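PDB 3IR4: glutaredoxin 2 from Salmonella enterica subsp. enterica serovar Typhimurium, which binds glutathione and probably catalyses glutathione-dependent thiol-disulfide exchange, within a fold related to the glutathione S-transferases. Local coordinates for residues G145-I150 and T186-I191; M50-Q55 and M66-Y71. All blocks are in the same frame, centred on the assembly; numbering follows the deposited sequence.

Contact 1 of 2, residues G145-I150 and T186-I191; sequences GLIKKI and TLVAGI
Ile147, on helix 143-160, presses its side chain against the type II beta turn from Val188 to Ile191, in the loop that joins helices 173-185 and 195-208 of the all-helical, GST-like C-terminal domain. One helical turn on, Ile150 adds a second, purely apolar patch: its CG2 lies 3.8 Å from Ile191 CD1, and Leu185 of helix 173-185 touches both residues. This patch is the less certain one, because Ile150 was modelled in two conformers and the distance holds for one of them. The two branches of Ile147 divide the work. CG1 lies anti to the carbonyl carbon (chi1 -71°), and the Ile147 and Val188 side chains lie alongside each other, pointing opposite ways, with Ile147 CG1 4.0 Å from Val188 CG1. The chain then extends (chi2 165°) and carries Ile147 CD1 to 3.5 Å from Ala189 O. Gly190, which has no side chain, takes the positive phi (115°) usual for the third position of a type II turn, and Ile147 packs closely against its backbone. Methyl groups thus meet two successive carbonyls of the turn: CD1 takes the first, while the other branch, anti to the backbone N, turns to the next peptide and brings Ile147 CG2 to 3.4 Å from Gly190 O.

Contact 2 of 2, residues M50-Q55 and M66-Y71; sequences MVPILQ and MDIVHY. With GSH (glutathione), chain B; SO4 (sulfate ion), chain D.
Ile68 of helix 65-74 packs against Pro52 and Leu54, where the cis-proline loop of the thioredoxin-like domain runs into strand 53-55. The short strand and helix segments run 9.1 Å apart at 36°, so side chains span the interval. Leu54 can be followed outward. Its CB lies 4.0 Å from Ile68 CG1; CG, anti to the backbone N (chi1 177°), directs the branch along the helix; and CD2 ends 3.7 Å from Tyr71 CD2, approaching the ring obliquely, with the two side chains crossing at about a right angle. From the helix side, Ile68 CD1 reaches to the loop, 3.9 Å from Pro52 CG and close also to Pro52 O and Leu54 N. Pro52 touches Phe14, Cys15 and Ala18 of helix 13-25 as well, and so lies between two helices.

The cis peptide before Pro52 accompanies a paired backbone grip on glutathione, both bonds fairly straight: Val51 N donates to GSH O2 (2.9 Å), while Val51 O accepts from GSH N2 (2.9 Å). At the far end, Tyr71 OH donates to O1 of a sulfate, probably from the crystallisation liquor; this O1 lies at the ring edge, near its plane, and the ion is also hydrogen-bonded to Lys56 NZ. Tyr71 was modelled in two conformers, so its contacts with Leu54 and the sulfate hold for one of them and are less certain. The chemistry is thus divided: apolar carbons join helix to strand, whereas the peptide N-H and C=O of Val51 are used to hold the ligand backbone, as in the cis-proline loops of glutaredoxins and related GSTs.

Contacts 1 and 2 belong to different domains and lie on opposite sides of the chain's centre, their own centres 30 Å apart and their nearest atoms about 16 Å apart. Residues 50-55 and 66-71 fall in the thioredoxin-like N-terminal part and supply Met50, Val51 and Pro52 to the glutathione pocket; residues 145-150 and 186-191 fall in the helical C-terminal part and supply none of its residues. The two parts nevertheless meet: Met66 and Val69 touch helix 173-185, the helix that leads into the turn of contact 1. Tyr124 and Lys128 of helix 119-133 complete the pocket from the C-terminal side.

Contact 1 of 2, residues G145-I150 and T186-I191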
ATOM      1  N   GLY A 145     -15.683  -0.997 -17.100  1.00  6.86           N
ATOM      2  CA  GLY A 145     -14.709  -0.267 -17.895  1.00  7.03           C
ATOM      3  C   GLY A 145     -13.386  -0.043 -17.168  1.00  5.52           C
ATOM      4  O   GLY A 145     -12.315  -0.112 -17.748  1.00  7.03           O
ATOM      5  N   LEU A 146     -13.461   0.254 -15.868  1.00  6.02           N
ATOM      6  CA  LEU A 146     -12.263   0.486 -15.072  1.00  5.87           C
ATOM      7  C   LEU A 146     -11.441  -0.800 -14.960  1.00  5.44           C
ATOM      8  O   LEU A 146     -10.217  -0.757 -15.019  1.00  6.42           O
ATOM      9  CB  LEU A 146     -12.622   1.018 -13.688  1.00  5.64           C
ATOM     10  CG  LEU A 146     -13.144   2.449 -13.661  1.00  6.49           C
ATOM     11  CD1 LEU A 146     -13.857   2.734 -12.343  1.00  7.23           C
ATOM     12  CD2 LEU A 146     -12.002   3.431 -13.847  1.00  9.47           C
ATOM     13  N   ILE A 147     -12.125  -1.923 -14.770  1.00  5.84           N
ATOM     14  CA  ILE A 147     -11.467  -3.232 -14.692  1.00  6.23           C
ATOM     15  C   ILE A 147     -10.769  -3.563 -16.003  1.00  5.80           C
ATOM     16  O   ILE A 147      -9.626  -4.090 -16.028  1.00  6.55           O
ATOM     17  CB  ILE A 147     -12.482  -4.340 -14.276  1.00  6.88           C
ATOM     18  CG1 ILE A 147     -12.865  -4.156 -12.793  1.00  7.60           C
ATOM     19  CG2 ILE A 147     -11.932  -5.749 -14.573  1.00  7.82           C
ATOM     20  CD1 ILE A 147     -14.103  -4.915 -12.332  1.00  9.96           C
ATOM     21  N   LYS A 148     -11.413  -3.262 -17.118  1.00  6.45           N
ATOM     22  CA  LYS A 148     -10.767  -3.493 -18.407  1.00  7.71           C
ATOM     23  C   LYS A 148      -9.532  -2.600 -18.574  1.00  7.49           C
ATOM     24  O   LYS A 148      -8.514  -3.024 -19.120  1.00  8.36           O
ATOM     25  CB  LYS A 148     -11.789  -3.235 -19.529  1.00  9.56           C
ATOM     26  CG  LYS A 148     -11.263  -3.473 -20.948  1.00 13.84           C
ATOM     27  CD  LYS A 148     -12.320  -3.216 -22.015  1.00 19.05           C
ATOM     28  CE  LYS A 148     -11.806  -3.534 -23.406  1.00 22.17           C
ATOM     29  NZ  LYS A 148     -11.637  -4.996 -23.594  1.00 27.77           N
ATOM     30  N   LYS A 149      -9.632  -1.351 -18.101  0.50  7.44           N
ATOM     31  CA  LYS A 149      -8.493  -0.417 -18.140  0.50  7.17           C
ATOM     32  C   LYS A 149      -7.309  -0.939 -17.349  0.50  6.16           C
ATOM     33  O   LYS A 149      -6.190  -0.979 -17.856  0.50  6.11           O
ATOM     34  CB  LYS A 149      -8.853   0.987 -17.608  0.50  8.75           C
ATOM     35  CG  LYS A 149      -9.537   1.957 -18.595  0.50 10.88           C
ATOM     36  CD  LYS A 149      -9.955   3.272 -17.911  0.50 12.55           C
ATOM     37  CE  LYS A 149      -8.784   3.985 -17.268  0.50 12.31           C
ATOM     38  NZ  LYS A 149      -7.778   4.349 -18.296  0.50 17.64           N
ATOM     39  N   ILE A 150      -7.535  -1.352 -16.110  0.60  5.72           N
ATOM     40  CA  ILE A 150      -6.406  -1.849 -15.341  0.60  5.80           C
ATOM     41  C   ILE A 150      -5.864  -3.146 -15.978  0.60  5.64           C
ATOM     42  O   ILE A 150      -4.660  -3.377 -15.991  0.60  5.91           O
ATOM     43  CB  ILE A 150      -6.727  -1.904 -13.839  0.60  6.37           C
ATOM     44  CG1 ILE A 150      -5.462  -2.217 -13.040  0.60  7.11           C
ATOM     45  CG2 ILE A 150      -7.812  -2.918 -13.563  0.60  6.56           C
ATOM     46  CD1 ILE A 150      -4.276  -1.248 -13.258  0.60  8.35           C
ATOM     47  N   THR A 186      -5.862  -6.349  -5.386  1.00  3.87           N
ATOM     48  CA  THR A 186      -6.430  -7.662  -5.108  1.00  4.17           C
ATOM     49  C   THR A 186      -7.807  -7.571  -4.436  1.00  3.91           C
ATOM     50  O   THR A 186      -8.512  -8.568  -4.343  1.00  4.84           O
ATOM     51  CB  THR A 186      -5.500  -8.602  -4.331  1.00  4.24           C
ATOM     52  OG1 THR A 186      -5.261  -8.102  -3.013  1.00  4.28           O
ATOM     53  CG2 THR A 186      -4.207  -8.835  -5.060  1.00  5.78           C
ATOM     54  N   LEU A 187      -8.190  -6.376  -3.965  1.00  3.74           N
ATOM     55  CA  LEU A 187      -9.533  -6.178  -3.425  1.00  4.10           C
ATOM     56  C   LEU A 187     -10.577  -6.088  -4.553  1.00  4.41           C
ATOM     57  O   LEU A 187     -11.779  -6.150  -4.289  1.00  4.66           O
ATOM     58  CB  LEU A 187      -9.579  -4.903  -2.594  1.00  4.31           C
ATOM     59  CG  LEU A 187     -10.823  -4.660  -1.723  1.00  4.85           C
ATOM     60  CD1 LEU A 187     -10.938  -5.732  -0.686  1.00  7.10           C
ATOM     61  CD2 LEU A 187     -10.711  -3.283  -1.085  1.00  5.88           C
ATOM     62  N   VAL A 188     -10.129  -5.880  -5.781  1.00  4.27           N
ATOM     63  CA  VAL A 188     -11.024  -5.683  -6.911  1.00  4.02           C
ATOM     64  C   VAL A 188     -11.302  -7.003  -7.628  1.00  4.57           C
ATOM     65  O   VAL A 188     -10.494  -7.475  -8.428  1.00  5.23           O
ATOM     66  CB  VAL A 188     -10.441  -4.660  -7.935  1.00  4.72           C
ATOM     67  CG1 VAL A 188     -11.447  -4.377  -9.025  1.00  5.90           C
ATOM     68  CG2 VAL A 188     -10.025  -3.372  -7.220  1.00  5.36           C
ATOM     69  N   ALA A 189     -12.469  -7.592  -7.351  1.00  4.82           N
ATOM     70  CA  ALA A 189     -12.904  -8.784  -8.068  1.00  5.73           C
ATOM     71  C   ALA A 189     -13.065  -8.438  -9.548  1.00  5.06           C
ATOM     72  O   ALA A 189     -13.615  -7.399  -9.884  1.00  7.27           O
ATOM     73  CB  ALA A 189     -14.240  -9.296  -7.492  1.00  6.39           C
ATOM     74  N   GLY A 190     -12.562  -9.292 -10.420  1.00  4.66           N
ATOM     75  CA  GLY A 190     -12.771  -9.210 -11.848  1.00  5.47           C
ATOM     76  C   GLY A 190     -11.548  -8.948 -12.699  1.00  4.89           C
ATOM     77  O   GLY A 190     -11.589  -9.098 -13.914  1.00  5.53           O
ATOM     78  N   ILE A 191     -10.459  -8.524 -12.076  1.00  5.25           N
ATOM     79  CA  ILE A 191      -9.246  -8.168 -12.804  1.00  4.68           C
ATOM     80  C   ILE A 191      -8.577  -9.399 -13.423  1.00  4.48           C
ATOM     81  O   ILE A 191      -8.492 -10.468 -12.802  1.00  5.34           O
ATOM     82  CB  ILE A 191      -8.241  -7.446 -11.882  1.00  4.87           C
ATOM     83  CG1 ILE A 191      -8.781  -6.060 -11.516  1.00  5.90           C
ATOM     84  CG2 ILE A 191      -6.886  -7.294 -12.577  1.00  6.24           C
ATOM     85  CD1 ILE A 191      -7.922  -5.280 -10.539  1.00  7.04           C
TER

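Contact 2 of 2, residues M50-Q55 and M66-Y71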
HETATM    1  N   MSE A  50      -1.743  11.906  10.318  1.00  6.91           N
HETATM    2  CA  MSE A  50      -1.144  11.277   9.140  1.00  6.91           C
HETATM    3  C   MSE A  50      -0.506   9.985   9.567  1.00  6.06           C
HETATM    4  O   MSE A  50       0.050   9.910  10.662  1.00  7.73           O
HETATM    5  CB  MSE A  50      -0.104  12.203   8.484  1.00  7.34           C
HETATM    6  CG  MSE A  50       0.431  11.691   7.151  1.00  8.21           C
HETATM    7 SE   MSE A  50       1.614  12.914   6.239  1.00 11.82          SE
HETATM    8  CE  MSE A  50       3.112  12.805   7.443  1.00 10.49           C
ATOM      9  N   VAL A  51      -0.622   8.976   8.696  1.00  5.35           N
ATOM     10  CA  VAL A  51       0.026   7.680   8.887  1.00  5.38           C
ATOM     11  C   VAL A  51       0.711   7.353   7.549  1.00  5.40           C
ATOM     12  O   VAL A  51       0.283   7.831   6.502  1.00  5.42           O
ATOM     13  CB  VAL A  51      -0.948   6.592   9.324  1.00  5.76           C
ATOM     14  CG1 VAL A  51      -1.425   6.845  10.746  1.00  8.73           C
ATOM     15  CG2 VAL A  51      -2.099   6.437   8.316  1.00  7.68           C
ATOM     16  N   PRO A  52       1.771   6.533   7.558  1.00  4.04           N
ATOM     17  CA  PRO A  52       2.329   5.795   8.694  1.00  4.00           C
ATOM     18  C   PRO A  52       3.189   6.640   9.631  1.00  4.26           C
ATOM     19  O   PRO A  52       3.769   7.648   9.219  1.00  4.48           O
ATOM     20  CB  PRO A  52       3.255   4.773   8.020  1.00  4.91           C
ATOM     21  CG  PRO A  52       3.654   5.427   6.725  1.00  4.92           C
ATOM     22  CD  PRO A  52       2.403   6.154   6.277  1.00  4.65           C
ATOM     23  N   ILE A  53       3.267   6.174  10.878  1.00  3.51           N
ATOM     24  CA  ILE A  53       4.189   6.729  11.858  1.00  4.10           C
ATOM     25  C   ILE A  53       4.955   5.571  12.462  1.00  3.84           C
ATOM     26  O   ILE A  53       4.376   4.629  12.957  1.00  4.94           O
ATOM     27  CB  ILE A  53       3.462   7.483  12.998  1.00  4.65           C
ATOM     28  CG1 ILE A  53       2.617   8.618  12.442  1.00  5.94           C
ATOM     29  CG2 ILE A  53       4.487   7.990  14.028  1.00  7.12           C
ATOM     30  CD1 ILE A  53       1.581   9.191  13.440  1.00  7.98           C
ATOM     31  N   LEU A  54       6.273   5.653  12.430  1.00  4.01           N
ATOM     32  CA  LEU A  54       7.119   4.719  13.133  1.00  4.18           C
ATOM     33  C   LEU A  54       7.524   5.265  14.475  1.00  4.61           C
ATOM     34  O   LEU A  54       7.924   6.422  14.575  1.00  6.24           O
ATOM     35  CB  LEU A  54       8.422   4.537  12.339  1.00  4.86           C
ATOM     36  CG  LEU A  54       9.490   3.624  12.976  1.00  5.90           C
ATOM     37  CD1 LEU A  54       9.023   2.178  13.041  1.00  8.05           C
ATOM     38  CD2 LEU A  54      10.820   3.746  12.231  1.00  8.35           C
ATOM     39  N   GLN A  55       7.426   4.444  15.521  1.00  4.82           N
ATOM     40  CA  GLN A  55       8.017   4.768  16.795  0.50  5.59           C
ATOM     41  C   GLN A  55       9.334   3.989  16.862  1.00  5.82           C
ATOM     42  O   GLN A  55       9.333   2.763  16.773  1.00  6.43           O
ATOM     43  CB  GLN A  55       7.095   4.421  17.961  0.50  6.79           C
ATOM     44  CG  GLN A  55       7.637   4.902  19.297  0.50  8.56           C
ATOM     45  CD  GLN A  55       6.599   4.913  20.421  0.50 12.09           C
ATOM     46  OE1 GLN A  55       5.621   4.171  20.394  0.50 13.32           O
ATOM     47  NE2 GLN A  55       6.822   5.764  21.422  0.50 11.70           N
HETATM   48  N   MSE A  66       8.630   6.913   2.938  1.00  5.08           N
HETATM   49  CA  MSE A  66       9.954   6.616   2.362  1.00  5.00           C
HETATM   50  C   MSE A  66      11.070   6.869   3.366  1.00  5.33           C
HETATM   51  O   MSE A  66      12.116   6.220   3.297  1.00  5.60           O
HETATM   52  CB  MSE A  66      10.160   7.361   1.059  1.00  5.95           C
HETATM   53  CG  MSE A  66       9.193   6.987  -0.048  1.00  6.78           C
HETATM   54 SE   MSE A  66       8.960   5.078  -0.349  1.00  9.22          SE
HETATM   55  CE  MSE A  66      10.762   4.634  -0.831  1.00  8.39           C
ATOM     56  N   ASP A  67      10.879   7.830   4.275  1.00  4.87           N
ATOM     57  CA  ASP A  67      11.864   8.035   5.335  1.00  5.31           C
ATOM     58  C   ASP A  67      11.907   6.825   6.261  1.00  4.56           C
ATOM     59  O   ASP A  67      12.978   6.427   6.696  1.00  5.03           O
ATOM     60  CB  ASP A  67      11.600   9.305   6.112  1.00  5.42           C
ATOM     61  CG  ASP A  67      11.805  10.554   5.280  1.00  8.77           C
ATOM     62  OD1 ASP A  67      12.353  10.487   4.151  1.00 12.18           O
ATOM     63  OD2 ASP A  67      11.387  11.630   5.721  1.00 10.60           O
ATOM     64  N   ILE A  68      10.750   6.259   6.582  1.00  4.40           N
ATOM     65  CA  ILE A  68      10.681   5.054   7.380  1.00  3.72           C
ATOM     66  C   ILE A  68      11.380   3.917   6.628  1.00  4.34           C
ATOM     67  O   ILE A  68      12.160   3.179   7.205  1.00  4.60           O
ATOM     68  CB  ILE A  68       9.216   4.704   7.698  1.00  4.07           C
ATOM     69  CG1 ILE A  68       8.586   5.789   8.565  1.00  4.66           C
ATOM     70  CG2 ILE A  68       9.104   3.324   8.337  1.00  5.27           C
ATOM     71  CD1 ILE A  68       7.082   5.676   8.665  1.00  6.77           C
ATOM     72  N   VAL A  69      11.050   3.727   5.355  1.00  4.22           N
ATOM     73  CA  VAL A  69      11.638   2.675   4.544  1.00  4.69           C
ATOM     74  C   VAL A  69      13.159   2.725   4.627  1.00  4.09           C
ATOM     75  O   VAL A  69      13.805   1.734   4.893  1.00  4.67           O
ATOM     76  CB  VAL A  69      11.140   2.770   3.079  1.00  4.60           C
ATOM     77  CG1 VAL A  69      12.014   1.945   2.120  1.00  5.95           C
ATOM     78  CG2 VAL A  69       9.658   2.320   2.983  1.00  5.90           C
ATOM     79  N   HIS A  70      13.715   3.896   4.347  1.00  4.14           N
ATOM     80  CA  HIS A  70      15.182   4.004   4.337  1.00  5.01           C
ATOM     81  C   HIS A  70      15.813   3.880   5.718  1.00  4.53           C
ATOM     82  O   HIS A  70      16.847   3.248   5.854  1.00  4.62           O
ATOM     83  CB  HIS A  70      15.620   5.247   3.624  1.00  5.71           C
ATOM     84  CG  HIS A  70      15.355   5.198   2.156  1.00  5.72           C
ATOM     85  ND1 HIS A  70      14.515   6.081   1.520  1.00  9.37           N
ATOM     86  CD2 HIS A  70      15.815   4.354   1.193  1.00  6.01           C
ATOM     87  CE1 HIS A  70      14.471   5.786   0.233  1.00  7.82           C
ATOM     88  NE2 HIS A  70      15.247   4.736   0.008  1.00  8.03           N
ATOM     89  N   TYR A  71      15.208   4.469   6.747  0.70  4.35           N
ATOM     90  CA  TYR A  71      15.728   4.330   8.097  0.70  4.32           C
ATOM     91  C   TYR A  71      15.829   2.851   8.478  0.70  4.61           C
ATOM     92  O   TYR A  71      16.866   2.349   8.928  0.70  4.85           O
ATOM     93  CB  TYR A  71      14.816   5.078   9.069  0.70  5.38           C
ATOM     94  CG  TYR A  71      15.163   4.821  10.524  0.70  6.09           C
ATOM     95  CD1 TYR A  71      16.265   5.420  11.121  0.70  7.94           C
ATOM     96  CD2 TYR A  71      14.412   3.944  11.285  0.70  6.59           C
ATOM     97  CE1 TYR A  71      16.592   5.164  12.462  0.70  7.58           C
ATOM     98  CE2 TYR A  71      14.721   3.683  12.617  0.70  6.67           C
ATOM     99  CZ  TYR A  71      15.816   4.285  13.206  0.70  7.69           C
ATOM    100  OH  TYR A  71      16.128   4.040  14.535  0.70 10.09           O
TER
HETATM  101  N1  GSH B 216       3.676  11.608   2.386  1.00  9.58           N
HETATM  102  CA1 GSH B 216       3.054  10.645   3.305  1.00  6.65           C
HETATM  103  C1  GSH B 216       3.891   9.396   3.371  1.00  6.11           C
HETATM  104  O11 GSH B 216       4.606   9.129   2.367  1.00  7.05           O
HETATM  105  O12 GSH B 216       3.825   8.685   4.391  1.00  5.86           O
HETATM  106  CB1 GSH B 216       1.647  10.345   2.807  1.00  6.56           C
HETATM  107  CG1 GSH B 216       0.846   9.570   3.852  1.00  6.00           C
HETATM  108  CD1 GSH B 216      -0.649   9.568   3.616  1.00  9.31           C
HETATM  109  OE1 GSH B 216      -1.156  10.138   2.507  1.00 10.72           O
HETATM  110  N2  GSH B 216      -1.425   8.947   4.469  1.00  8.44           N
HETATM  111  CA2 GSH B 216      -2.883   9.019   4.474  1.00  9.06           C
HETATM  112  C2  GSH B 216      -3.354   9.816   5.646  1.00  9.66           C
HETATM  113  O2  GSH B 216      -2.702   9.716   6.801  1.00 10.29           O
HETATM  114  CB2 GSH B 216      -3.512   7.607   4.494  1.00  9.96           C
HETATM  115  SG2 GSH B 216      -3.203   6.574   3.023  1.00 14.96           S
HETATM  116  N3  GSH B 216      -4.428  10.554   5.522  1.00 13.31           N
HETATM  117  CA3 GSH B 216      -4.785  11.554   6.497  1.00 16.22           C
HETATM  118  C3  GSH B 216      -6.089  11.191   7.099  1.00 16.51           C
HETATM  119  O31 GSH B 216      -6.538  10.016   6.921  1.00 19.65           O
HETATM  120  O32 GSH B 216      -6.692  12.066   7.772  1.00 14.14           O
HETATM  121  S   SO4 D 218      18.122   6.834  15.780  0.50 16.10           S
HETATM  122  O1  SO4 D 218      18.262   5.416  15.428  0.50 15.69           O
HETATM  123  O2  SO4 D 218      17.662   7.659  14.639  0.50 11.92           O
HETATM  124  O3  SO4 D 218      17.200   6.967  16.897  0.50 15.91           O
HETATM  125  O4  SO4 D 218      19.431   7.298  16.264  0.50 17.67           O